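Local atomic coordinates of putative epoxide hydrolase protein (Klebsiella pneumoniae subsp. pneumoniae, PDB entry 5BOV), a protein that probably acts as an alpha/beta-fold hydrolase, perhaps an epoxide hydrolase. Residues Val131-Tyr136 and Ile248-Ala253; Gly108-Ala113 and Val282-Pro287; Thr244-Thr249 and Thr270-His275. All blocks are in the same frame, centred on the assembly; numbering follows the deposited sequence.

Interaction 1 of 3, residues Val131-Tyr136 and Ile248-Ala253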
ATOM      1  N   VAL A 131       5.726  -6.310   7.511  1.00  7.45           N
ATOM      2  CA  VAL A 131       4.680  -7.218   7.144  1.00  7.37           C
ATOM      3  C   VAL A 131       4.285  -6.856   5.719  1.00  7.21           C
ATOM      4  O   VAL A 131       3.821  -5.763   5.461  1.00  6.85           O
ATOM      5  CB  VAL A 131       3.467  -7.182   8.085  1.00  7.44           C
ATOM      6  CG1 VAL A 131       2.374  -8.076   7.580  1.00  7.76           C
ATOM      7  CG2 VAL A 131       3.898  -7.642   9.464  1.00  7.48           C
ATOM      8  N   SER A 132       4.519  -7.781   4.791  1.00  7.01           N
ATOM      9  CA  SER A 132       4.271  -7.511   3.360  1.00  7.15           C
ATOM     10  C   SER A 132       3.273  -8.513   2.821  1.00  7.22           C
ATOM     11  O   SER A 132       3.597  -9.686   2.552  1.00  7.22           O
ATOM     12  CB  SER A 132       5.598  -7.571   2.582  1.00  7.82           C
ATOM     13  OG  SER A 132       5.441  -7.089   1.254  1.00  7.58           O
ATOM     14  N   VAL A 133       2.039  -8.064   2.621  1.00  7.16           N
ATOM     15  CA  VAL A 133       1.036  -8.948   2.094  1.00  7.41           C
ATOM     16  C   VAL A 133       1.320  -9.236   0.596  1.00  8.03           C
ATOM     17  O   VAL A 133       1.588  -8.292  -0.175  1.00  8.16           O
ATOM     18  CB  VAL A 133      -0.387  -8.382   2.181  1.00  7.64           C
ATOM     19  CG1 VAL A 133      -1.418  -9.293   1.527  1.00  7.66           C
ATOM     20  CG2 VAL A 133      -0.748  -8.069   3.613  1.00  7.96           C
ATOM     21  N   SER A 134       1.265 -10.489   0.230  1.00  8.37           N
ATOM     22  CA  SER A 134       1.588 -10.981  -1.148  1.00  8.63           C
ATOM     23  C   SER A 134       3.065 -10.939  -1.485  1.00  8.81           C
ATOM     24  O   SER A 134       3.414 -11.074  -2.653  1.00 10.50           O
ATOM     25  CB  SER A 134       0.708 -10.349  -2.235  1.00  9.11           C
ATOM     26  OG  SER A 134      -0.664 -10.575  -1.914  1.00 10.77           O
ATOM     27  N   GLY A 135       3.938 -10.774  -0.488  1.00  8.80           N
ATOM     28  CA  GLY A 135       5.337 -11.027  -0.688  1.00  9.49           C
ATOM     29  C   GLY A 135       6.120  -9.818  -1.191  1.00  9.15           C
ATOM     30  O   GLY A 135       6.070  -8.750  -0.637  1.00  9.66           O
ATOM     31  N   TYR A 136       6.964 -10.095  -2.175  1.00  8.82           N
ATOM     32  CA  TYR A 136       7.927  -9.102  -2.658  1.00  9.15           C
ATOM     33  C   TYR A 136       7.271  -8.466  -3.878  1.00  9.19           C
ATOM     34  O   TYR A 136       7.141  -9.096  -4.950  1.00 10.01           O
ATOM     35  CB  TYR A 136       9.238  -9.782  -3.068  1.00  9.43           C
ATOM     36  CG  TYR A 136      10.341  -8.825  -3.520  1.00  9.91           C
ATOM     37  CD1 TYR A 136      11.221  -8.266  -2.590  1.00 10.05           C
ATOM     38  CD2 TYR A 136      10.537  -8.567  -4.856  1.00 10.13           C
ATOM     39  CE1 TYR A 136      12.258  -7.439  -2.985  1.00 10.29           C
ATOM     40  CE2 TYR A 136      11.596  -7.746  -5.275  1.00 10.21           C
ATOM     41  CZ  TYR A 136      12.451  -7.203  -4.347  1.00 10.47           C
ATOM     42  OH  TYR A 136      13.457  -6.366  -4.791  1.00 11.01           O
ATOM     43  N   ILE A 248       7.518 -10.764   7.836  1.00  8.60           N
ATOM     44  CA  ILE A 248       6.504 -11.752   7.672  1.00  8.69           C
ATOM     45  C   ILE A 248       5.687 -11.425   6.441  1.00  8.29           C
ATOM     46  O   ILE A 248       5.215 -10.303   6.312  1.00  7.95           O
ATOM     47  CB  ILE A 248       5.563 -11.887   8.910  1.00  9.49           C
ATOM     48  CG1 ILE A 248       6.412 -12.305  10.113  1.00 10.11           C
ATOM     49  CG2 ILE A 248       4.436 -12.813   8.630  1.00  9.72           C
ATOM     50  CD1 ILE A 248       5.587 -12.530  11.374  1.00 10.51           C
ATOM     51  N   THR A 249       5.564 -12.393   5.541  1.00  8.12           N
ATOM     52  CA  THR A 249       4.672 -12.258   4.407  1.00  7.87           C
ATOM     53  C   THR A 249       3.359 -13.021   4.695  1.00  7.91           C
ATOM     54  O   THR A 249       3.329 -13.991   5.408  1.00  7.76           O
ATOM     55  CB  THR A 249       5.311 -12.779   3.083  1.00  8.00           C
ATOM     56  OG1 THR A 249       5.706 -14.125   3.268  1.00  8.58           O
ATOM     57  CG2 THR A 249       6.471 -11.907   2.713  1.00  8.11           C
ATOM     58  N   LEU A 250       2.263 -12.467   4.137  1.00  7.88           N
ATOM     59  CA  LEU A 250       0.930 -12.998   4.319  1.00  8.33           C
ATOM     60  C   LEU A 250       0.268 -13.233   2.975  1.00  8.74           C
ATOM     61  O   LEU A 250       0.451 -12.436   2.056  1.00  8.83           O
ATOM     62  CB  LEU A 250       0.024 -12.047   5.100  1.00  8.59           C
ATOM     63  CG  LEU A 250       0.516 -11.582   6.456  1.00  8.73           C
ATOM     64  CD1 LEU A 250      -0.485 -10.572   7.036  1.00  8.97           C
ATOM     65  CD2 LEU A 250       0.626 -12.778   7.375  1.00  9.15           C
ATOM     66  N   GLU A 251      -0.600 -14.259   2.886  1.00  9.66           N
ATOM     67  CA  GLU A 251      -1.436 -14.324   1.711  1.00 10.40           C
ATOM     68  C   GLU A 251      -2.737 -14.904   2.179  1.00 11.90           C
ATOM     69  O   GLU A 251      -2.766 -15.691   3.100  1.00 12.28           O
ATOM     70  CB  GLU A 251      -0.736 -15.233   0.690  1.00 10.87           C
ATOM     71  CG  GLU A 251      -1.465 -15.284  -0.633  1.00 11.84           C
ATOM     72  CD  GLU A 251      -1.689 -13.889  -1.169  1.00 12.10           C
ATOM     73  OE1 GLU A 251      -0.743 -13.322  -1.740  1.00 13.40           O
ATOM     74  OE2 GLU A 251      -2.838 -13.322  -1.004  1.00 12.75           O
ATOM     75  N   GLY A 252      -3.802 -14.578   1.446  1.00 13.32           N
ATOM     76  CA  GLY A 252      -5.142 -15.104   1.755  1.00 14.63           C
ATOM     77  C   GLY A 252      -5.515 -16.172   0.780  1.00 15.58           C
ATOM     78  O   GLY A 252      -5.121 -16.135  -0.416  1.00 15.51           O
ATOM     79  N   ALA A 253      -6.292 -17.168   1.208  1.00 15.79           N
ATOM     80  CA  ALA A 253      -6.680 -18.269   0.314  1.00 17.55           C
ATOM     81  C   ALA A 253      -7.691 -17.889  -0.757  1.00 18.76           C
ATOM     82  O   ALA A 253      -7.837 -18.571  -1.762  1.00 19.11           O
ATOM     83  CB  ALA A 253      -7.242 -19.379   1.164  1.00 19.06           C
TER
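In the central sheet of the alpha/beta-hydrolase fold, Val131, Ser132 and Val133 of strand 127-133 pair in parallel with Ile248, Thr249 and Leu250 of strand 247-252. Ser132 is held through both its backbone groups: its N donates to Ile248 O at 3.0 Å, while its O accepts a weak bond from Leu250 N at 3.5 Å. Beyond the paired residues, Ser134 N reaches Leu250 O at 2.8 Å, the hydrogen bond almost straight at 176°. Val131, Val133 and Leu250 share a face packed by helix 291-303, and there Val131 CG1, anti to its backbone N (chi1 176°), meets Leu250 CD1 at 3.8 Å. On the other face Thr249 CG2 rests 3.7 Å from Gly135 CA, at the end of the type II turn Ser132-Gly135, while Thr249 OG1 bonds to Tyr273. Past the end of strand 127-133, the bend in the Glu251 side chain at chi2 carries its carboxylate back to the turn. Ser134 OG donates to Glu251 OE1 at 2.8 Å, on the syn side and 19° out of the carboxylate plane. Glu251 OE2, also bonded by Asn255, takes Gly252 N on its anti side at 2.9 Å.

Interaction 2 of 3, residues Gly108-Ala113 and Val282-Pro287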
ATOM      1  N   GLY A 108       1.954  -3.384   4.973  1.00  7.04           N
ATOM      2  CA  GLY A 108       1.145  -2.928   3.900  1.00  7.20           C
ATOM      3  C   GLY A 108       0.575  -4.054   3.033  1.00  7.40           C
ATOM      4  O   GLY A 108       0.959  -5.233   3.176  1.00  7.57           O
ATOM      5  N   PHE A 109      -0.410  -3.679   2.216  1.00  7.66           N
ATOM      6  CA  PHE A 109      -0.903  -4.549   1.138  1.00  7.65           C
ATOM      7  C   PHE A 109      -1.020  -3.738  -0.155  1.00  8.42           C
ATOM      8  O   PHE A 109      -1.182  -2.541  -0.127  1.00  8.86           O
ATOM      9  CB  PHE A 109      -2.255  -5.264   1.516  1.00  7.85           C
ATOM     10  CG  PHE A 109      -3.434  -4.300   1.596  1.00  7.65           C
ATOM     11  CD1 PHE A 109      -3.575  -3.437   2.710  1.00  7.91           C
ATOM     12  CD2 PHE A 109      -4.353  -4.197   0.552  1.00  7.92           C
ATOM     13  CE1 PHE A 109      -4.638  -2.552   2.745  1.00  7.74           C
ATOM     14  CE2 PHE A 109      -5.453  -3.323   0.604  1.00  7.80           C
ATOM     15  CZ  PHE A 109      -5.587  -2.508   1.714  1.00  7.66           C
ATOM     16  N   ASP A 110      -0.882  -4.430  -1.297  1.00  8.82           N
ATOM     17  CA  ASP A 110      -1.000  -3.852  -2.620  1.00  9.42           C
ATOM     18  C   ASP A 110      -0.044  -2.663  -2.736  1.00  8.81           C
ATOM     19  O   ASP A 110       1.131  -2.844  -2.384  1.00  8.54           O
ATOM     20  CB  ASP A 110      -2.504  -3.568  -2.944  1.00 10.28           C
ATOM     21  CG  ASP A 110      -2.690  -3.078  -4.300  1.00 11.66           C
ATOM     22  OD1 ASP A 110      -2.414  -3.854  -5.311  1.00 16.48           O
ATOM     23  OD2 ASP A 110      -2.965  -1.910  -4.523  1.00 10.22           O
ATOM     24  N   TRP A 111      -0.451  -1.475  -3.165  1.00  8.03           N
ATOM     25  CA  TRP A 111       0.516  -0.350  -3.270  1.00  7.97           C
ATOM     26  C   TRP A 111       1.248  -0.133  -1.944  1.00  8.05           C
ATOM     27  O   TRP A 111       2.396   0.288  -1.935  1.00  7.89           O
ATOM     28  CB  TRP A 111      -0.167   0.945  -3.604  1.00  8.08           C
ATOM     29  CG  TRP A 111      -0.803   1.067  -4.972  1.00  8.15           C
ATOM     30  CD1 TRP A 111      -1.020   0.114  -5.881  1.00  8.46           C
ATOM     31  CD2 TRP A 111      -1.321   2.282  -5.526  1.00  8.59           C
ATOM     32  NE1 TRP A 111      -1.693   0.650  -6.995  1.00  8.41           N
ATOM     33  CE2 TRP A 111      -1.863   1.974  -6.802  1.00  8.55           C
ATOM     34  CE3 TRP A 111      -1.418   3.587  -5.058  1.00  8.76           C
ATOM     35  CZ2 TRP A 111      -2.498   2.956  -7.604  1.00  9.06           C
ATOM     36  CZ3 TRP A 111      -1.982   4.567  -5.879  1.00  9.13           C
ATOM     37  CH2 TRP A 111      -2.532   4.235  -7.112  1.00  9.25           C
ATOM     38  N   GLY A 112       0.556  -0.325  -0.816  1.00  7.52           N
ATOM     39  CA  GLY A 112       1.187  -0.134   0.439  1.00  7.86           C
ATOM     40  C   GLY A 112       2.294  -1.145   0.775  1.00  8.02           C
ATOM     41  O   GLY A 112       3.261  -0.816   1.443  1.00  8.29           O
ATOM     42  N   ALA A 113       2.109  -2.376   0.337  1.00  8.02           N
ATOM     43  CA  ALA A 113       3.129  -3.404   0.475  1.00  8.21           C
ATOM     44  C   ALA A 113       4.318  -3.063  -0.391  1.00  8.25           C
ATOM     45  O   ALA A 113       5.472  -3.157   0.020  1.00  8.34           O
ATOM     46  CB  ALA A 113       2.644  -4.793   0.151  1.00  8.12           C
ATOM     47  N   VAL A 282     -10.422 -15.049   3.380  1.00 18.48           N
ATOM     48  CA  VAL A 282      -9.525 -13.801   3.264  1.00 14.95           C
ATOM     49  C   VAL A 282      -9.014 -13.632   1.876  1.00 12.76           C
ATOM     50  O   VAL A 282      -8.433 -14.560   1.250  1.00 12.05           O
ATOM     51  CB  VAL A 282      -8.292 -13.835   4.235  1.00 14.81           C
ATOM     52  CG1 VAL A 282      -7.547 -12.512   4.178  1.00 14.18           C
ATOM     53  CG2 VAL A 282      -8.737 -14.070   5.670  1.00 16.24           C
ATOM     54  N   GLY A 283      -9.243 -12.447   1.334  1.00 11.32           N
ATOM     55  CA  GLY A 283      -8.883 -12.056   0.025  1.00 10.41           C
ATOM     56  C   GLY A 283      -7.688 -11.113  -0.064  1.00  9.56           C
ATOM     57  O   GLY A 283      -6.645 -11.335   0.607  1.00  9.80           O
ATOM     58  N   HIS A 284      -7.858 -10.072  -0.831  1.00  9.19           N
ATOM     59  CA  HIS A 284      -6.819  -9.152  -1.183  1.00  9.75           C
ATOM     60  C   HIS A 284      -6.506  -8.112  -0.100  1.00  9.69           C
ATOM     61  O   HIS A 284      -5.450  -7.425  -0.182  1.00 10.18           O
ATOM     62  CB  HIS A 284      -7.285  -8.466  -2.446  1.00 10.49           C
ATOM     63  CG  HIS A 284      -6.328  -7.496  -3.024  1.00 11.75           C
ATOM     64  ND1 HIS A 284      -5.043  -7.831  -3.389  1.00 13.52           N
ATOM     65  CD2 HIS A 284      -6.506  -6.218  -3.423  1.00 13.04           C
ATOM     66  CE1 HIS A 284      -4.446  -6.770  -3.918  1.00 13.15           C
ATOM     67  NE2 HIS A 284      -5.323  -5.805  -3.992  1.00 13.84           N
ATOM     68  N   ASN A 285      -7.393  -7.964   0.873  1.00  9.06           N
ATOM     69  CA  ASN A 285      -7.203  -6.943   1.947  1.00  8.37           C
ATOM     70  C   ASN A 285      -7.215  -7.588   3.350  1.00  8.27           C
ATOM     71  O   ASN A 285      -8.202  -7.494   4.079  1.00  7.71           O
ATOM     72  CB  ASN A 285      -8.255  -5.844   1.762  1.00  8.24           C
ATOM     73  CG  ASN A 285      -8.065  -4.668   2.686  1.00  8.42           C
ATOM     74  OD1 ASN A 285      -7.298  -4.709   3.665  1.00  7.89           O
ATOM     75  ND2 ASN A 285      -8.784  -3.593   2.404  1.00  8.45           N
ATOM     76  N   PRO A 286      -6.141  -8.302   3.700  1.00  8.07           N
ATOM     77  CA  PRO A 286      -6.100  -8.928   4.997  1.00  8.20           C
ATOM     78  C   PRO A 286      -6.321  -8.020   6.194  1.00  8.09           C
ATOM     79  O   PRO A 286      -6.988  -8.423   7.139  1.00  8.13           O
ATOM     80  CB  PRO A 286      -4.711  -9.575   5.021  1.00  8.28           C
ATOM     81  CG  PRO A 286      -4.436  -9.908   3.603  1.00  8.34           C
ATOM     82  CD  PRO A 286      -4.974  -8.773   2.870  1.00  8.12           C
ATOM     83  N   PRO A 287      -5.773  -6.790   6.151  1.00  7.71           N
ATOM     84  CA  PRO A 287      -6.042  -6.054   7.414  1.00  7.72           C
ATOM     85  C   PRO A 287      -7.513  -5.705   7.618  1.00  8.04           C
ATOM     86  O   PRO A 287      -7.980  -5.657   8.748  1.00  8.40           O
ATOM     87  CB  PRO A 287      -5.216  -4.784   7.292  1.00  7.75           C
ATOM     88  CG  PRO A 287      -4.848  -4.647   5.828  1.00  7.65           C
ATOM     89  CD  PRO A 287      -4.867  -6.071   5.289  1.00  7.83           C
TER
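Phe109 and Asn285 make the stacked part of this contact: the phenyl ring and the carboxamide lie nearly parallel, their planes 24° apart, with Asn285 OD1 above one face of the ring, offset toward the rim and 3.4 Å from Phe109 CZ. The amide is fixed at both ends, OD1 capping Gln288 N at the start of helix 286-289 and ND2 bonding to Ser46. The Phe109 ring also takes apolar and carbonyl contacts. Pro287 CG approaches Phe109 CD1 at 3.6 Å, His284 O lies 3.5 Å from Phe109 CD2, and Tyr42 adds an edge-to-face ring contact.

Gly108, Asp110 and Gly112 match the GxDxG pattern of a nucleophile elbow, the tight turn between strand and helix in alpha/beta hydrolases. Asp110 has the strained backbone expected there, with a positive phi, consistent with a nucleophilic aspartate as in epoxide hydrolases of this fold, with His284 as the probable catalytic histidine.

The polar approach joins these two residues. Asp110 OD1 comes to the edge of the imidazole, in its plane, 3.7 Å from His284 NE2, which is proximity and not a hydrogen bond; the carboxylate is turned 67° from the ring. Asp110 OD2 accepts a bond from Trp40 N and a weak one, at 2.9 Å, from Trp111 N, two backbone donors placed like the oxyanion hole of related hydrolases.

Interaction 3 of 3, residues Thr244-Thr249 and Thr270-His275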
ATOM      1  N   THR A 244      16.426  -7.046   3.722  1.00 10.79           N
ATOM      2  CA  THR A 244      17.280  -7.619   4.740  1.00 11.16           C
ATOM      3  C   THR A 244      16.666  -7.615   6.155  1.00 10.97           C
ATOM      4  O   THR A 244      17.201  -8.208   7.091  1.00 11.58           O
ATOM      5  CB  THR A 244      18.636  -6.831   4.820  1.00 12.09           C
ATOM      6  OG1 THR A 244      18.398  -5.490   5.262  1.00 12.22           O
ATOM      7  CG2 THR A 244      19.349  -6.858   3.500  1.00 12.81           C
ATOM      8  N   VAL A 245      15.544  -6.860   6.332  1.00 10.06           N
ATOM      9  CA  VAL A 245      14.957  -6.686   7.646  1.00 10.03           C
ATOM     10  C   VAL A 245      14.011  -7.831   7.971  1.00  9.66           C
ATOM     11  O   VAL A 245      13.516  -8.531   7.066  1.00  9.68           O
ATOM     12  CB  VAL A 245      14.202  -5.349   7.782  1.00 10.21           C
ATOM     13  CG1 VAL A 245      15.125  -4.197   7.322  1.00 10.80           C
ATOM     14  CG2 VAL A 245      12.914  -5.319   7.025  1.00  9.77           C
ATOM     15  N   PRO A 246      13.777  -8.086   9.250  1.00  9.91           N
ATOM     16  CA  PRO A 246      12.838  -9.178   9.601  1.00  9.85           C
ATOM     17  C   PRO A 246      11.457  -8.956   8.950  1.00  9.21           C
ATOM     18  O   PRO A 246      10.910  -7.904   9.080  1.00  9.47           O
ATOM     19  CB  PRO A 246      12.739  -9.109  11.144  1.00 10.21           C
ATOM     20  CG  PRO A 246      14.015  -8.480  11.526  1.00 10.61           C
ATOM     21  CD  PRO A 246      14.331  -7.468  10.472  1.00 10.15           C
ATOM     22  N   THR A 247      10.963  -9.994   8.299  1.00  8.72           N
ATOM     23  CA  THR A 247       9.745  -9.858   7.481  1.00  8.41           C
ATOM     24  C   THR A 247       8.827 -11.043   7.696  1.00  8.49           C
ATOM     25  O   THR A 247       9.280 -12.222   7.681  1.00  8.71           O
ATOM     26  CB  THR A 247      10.112  -9.791   6.021  1.00  8.24           C
ATOM     27  OG1 THR A 247      10.959  -8.636   5.769  1.00  8.48           O
ATOM     28  CG2 THR A 247       8.890  -9.680   5.146  1.00  8.10           C
ATOM     29  N   ILE A 248       7.518 -10.764   7.836  1.00  8.60           N
ATOM     30  CA  ILE A 248       6.504 -11.752   7.672  1.00  8.69           C
ATOM     31  C   ILE A 248       5.687 -11.425   6.441  1.00  8.29           C
ATOM     32  O   ILE A 248       5.215 -10.303   6.312  1.00  7.95           O
ATOM     33  CB  ILE A 248       5.563 -11.887   8.910  1.00  9.49           C
ATOM     34  CG1 ILE A 248       6.412 -12.305  10.113  1.00 10.11           C
ATOM     35  CG2 ILE A 248       4.436 -12.813   8.630  1.00  9.72           C
ATOM     36  CD1 ILE A 248       5.587 -12.530  11.374  1.00 10.51           C
ATOM     37  N   THR A 249       5.564 -12.393   5.541  1.00  8.12           N
ATOM     38  CA  THR A 249       4.672 -12.258   4.407  1.00  7.87           C
ATOM     39  C   THR A 249       3.359 -13.021   4.695  1.00  7.91           C
ATOM     40  O   THR A 249       3.329 -13.991   5.408  1.00  7.76           O
ATOM     41  CB  THR A 249       5.311 -12.779   3.083  1.00  8.00           C
ATOM     42  OG1 THR A 249       5.706 -14.125   3.268  1.00  8.58           O
ATOM     43  CG2 THR A 249       6.471 -11.907   2.713  1.00  8.11           C
ATOM     44  N   THR A 270      16.247 -11.803   2.903  1.00 11.13           N
ATOM     45  CA  THR A 270      17.490 -12.394   3.279  1.00 12.02           C
ATOM     46  C   THR A 270      17.785 -12.360   4.766  1.00 12.76           C
ATOM     47  O   THR A 270      18.850 -12.840   5.148  1.00 13.01           O
ATOM     48  CB  THR A 270      18.646 -11.762   2.491  1.00 12.67           C
ATOM     49  OG1 THR A 270      18.613 -10.337   2.624  1.00 12.65           O
ATOM     50  CG2 THR A 270      18.546 -12.119   1.025  1.00 12.52           C
ATOM     51  N   GLY A 271      16.896 -11.719   5.558  1.00 12.66           N
ATOM     52  CA  GLY A 271      17.011 -11.757   6.989  1.00 12.78           C
ATOM     53  C   GLY A 271      16.050 -12.759   7.590  1.00 12.80           C
ATOM     54  O   GLY A 271      15.740 -13.799   7.038  1.00 12.82           O
ATOM     55  N   LYS A 272      15.629 -12.479   8.815  1.00 12.77           N
ATOM     56  CA  LYS A 272      14.659 -13.306   9.493  1.00 13.56           C
ATOM     57  C   LYS A 272      13.385 -13.247   8.701  1.00 12.00           C
ATOM     58  O   LYS A 272      13.036 -12.195   8.167  1.00 11.61           O
ATOM     59  CB  LYS A 272      14.437 -12.742  10.906  1.00 16.21           C
ATOM     60  CG  LYS A 272      15.687 -12.917  11.750  1.00 20.68           C
ATOM     61  CD  LYS A 272      15.418 -12.355  13.108  1.00 26.41           C
ATOM     62  CE  LYS A 272      16.555 -12.739  14.047  1.00 30.85           C
ATOM     63  NZ  LYS A 272      16.261 -12.355  15.455  1.00 34.66           N
ATOM     64  N   TYR A 273      12.705 -14.397   8.631  1.00 11.64           N
ATOM     65  CA  TYR A 273      11.564 -14.557   7.699  1.00 10.83           C
ATOM     66  C   TYR A 273      10.574 -15.584   8.124  1.00 11.02           C
ATOM     67  O   TYR A 273      10.930 -16.646   8.620  1.00 12.09           O
ATOM     68  CB  TYR A 273      12.093 -14.992   6.333  1.00 10.34           C
ATOM     69  CG  TYR A 273      11.028 -15.088   5.301  1.00  9.74           C
ATOM     70  CD1 TYR A 273      10.501 -13.955   4.766  1.00  9.54           C
ATOM     71  CD2 TYR A 273      10.488 -16.298   4.942  1.00  9.94           C
ATOM     72  CE1 TYR A 273       9.456 -14.032   3.835  1.00  9.59           C
ATOM     73  CE2 TYR A 273       9.461 -16.407   4.010  1.00  9.85           C
ATOM     74  CZ  TYR A 273       8.940 -15.265   3.475  1.00  9.78           C
ATOM     75  OH  TYR A 273       7.907 -15.320   2.546  1.00  9.97           O
ATOM     76  N   GLU A 274       9.300 -15.302   7.855  1.00 10.77           N
ATOM     77  CA  GLU A 274       8.234 -16.288   7.989  1.00 11.20           C
ATOM     78  C   GLU A 274       7.166 -15.945   6.980  1.00 10.61           C
ATOM     79  O   GLU A 274       6.898 -14.740   6.765  1.00 10.49           O
ATOM     80  CB  GLU A 274       7.670 -16.212   9.391  1.00 12.30           C
ATOM     81  CG  GLU A 274       6.644 -17.287   9.659  1.00 13.82           C
ATOM     82  CD  GLU A 274       5.931 -17.194  11.016  1.00 15.54           C
ATOM     83  OE1 GLU A 274       6.465 -16.558  11.916  1.00 18.89           O
ATOM     84  OE2 GLU A 274       4.838 -17.793  11.087  1.00 17.29           O
ATOM     85  N   HIS A 275       6.622 -16.962   6.364  1.00 10.26           N
ATOM     86  CA  HIS A 275       5.458 -16.796   5.515  1.00 10.26           C
ATOM     87  C   HIS A 275       4.217 -17.399   6.188  1.00 10.51           C
ATOM     88  O   HIS A 275       4.287 -18.514   6.730  1.00 11.85           O
ATOM     89  CB  HIS A 275       5.620 -17.484   4.143  1.00 10.00           C
ATOM     90  CG  HIS A 275       4.390 -17.320   3.320  1.00 10.12           C
ATOM     91  ND1 HIS A 275       4.000 -16.104   2.812  1.00 10.02           N
ATOM     92  CD2 HIS A 275       3.390 -18.186   3.014  1.00 10.22           C
ATOM     93  CE1 HIS A 275       2.825 -16.196   2.250  1.00  9.75           C
ATOM     94  NE2 HIS A 275       2.420 -17.469   2.362  1.00 10.27           N
TER
HETATM   95  O   HOH W   1      16.658  -9.697   9.609  1.00 18.66           O
HETATM   96  O   HOH W   2      14.158 -10.935   5.767  1.00 10.80           O
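Thr249 stands across both Tyr273 and His275, its side chain at about a right angle to each, and its hydroxyl is hydrogen-bonded to both. Thr249 OG1 sits between the backbone N and the carbonyl carbon (chi1 56°), 2.6 Å from Tyr273 OH and 2.7 Å from His275 ND1. The histidine receives it at the ring edge, near the ring plane. Tyr273 runs up beside the neighbouring strand: its CD1 passes Thr247 O at 3.6 Å before the hydroxyl reaches Thr249.

Ile248 and Glu274 occupy the opposite face, side by side and pointing the same way, with only a loose contact between them; the extended Glu274 chain carries its carboxylate on to a salt bridge with Arg276. Pro246 and Lys272 meet at their CB atoms, 4.0 Å apart, and the rest of the lysine stretches away to the terminal carboxylate of Leu304.

Beneath these side chains, strands 247-252 and 273-278 run parallel as the two ends of a beta-alpha-beta crossover through helix 262-265, the second being one of the sheet's two edge strands. Backbone bonds pass from Thr247 N to Lys272 O (3.0 Å), from Glu274 N to Thr247 O and from Thr249 N to Glu274 O. Before the pairing begins the two segments are bridged by water. One molecule links Thr244 O to Lys272 N; another joins Val245 O, Gly271 N and Lys272 O, and Val245 O also accepts from Thr247 OG1 at 2.9 Å.

Having a single proton, Thr249 OG1 can donate to just one of its two partners, so the other bond must be donated by Tyr273 or His275. The hydrogen positions on the three groups are therefore probably coupled, with His275 NE2 bonded in turn to Asp277.

Interactions 1 and 3 flank strand 247-252, sharing Ile248 and Thr249: one ties it to strand 127-133 inside the sheet, the other to the edge strand 273-278. Interaction 1 is wholly buried, combining backbone pairing with apolar side chains, whereas interaction 3 is partly exposed and brings in waters at its loop end. Interaction 2 lies nearest the middle of the chain and joins loops leading into helices, with stacking and van der Waals contact in place of strand pairing. It adjoins interaction 1 directly, since Gly108 pairs through its backbone with Val131 and Val133; interaction 3, about 17 Å from it between centres, does not touch it.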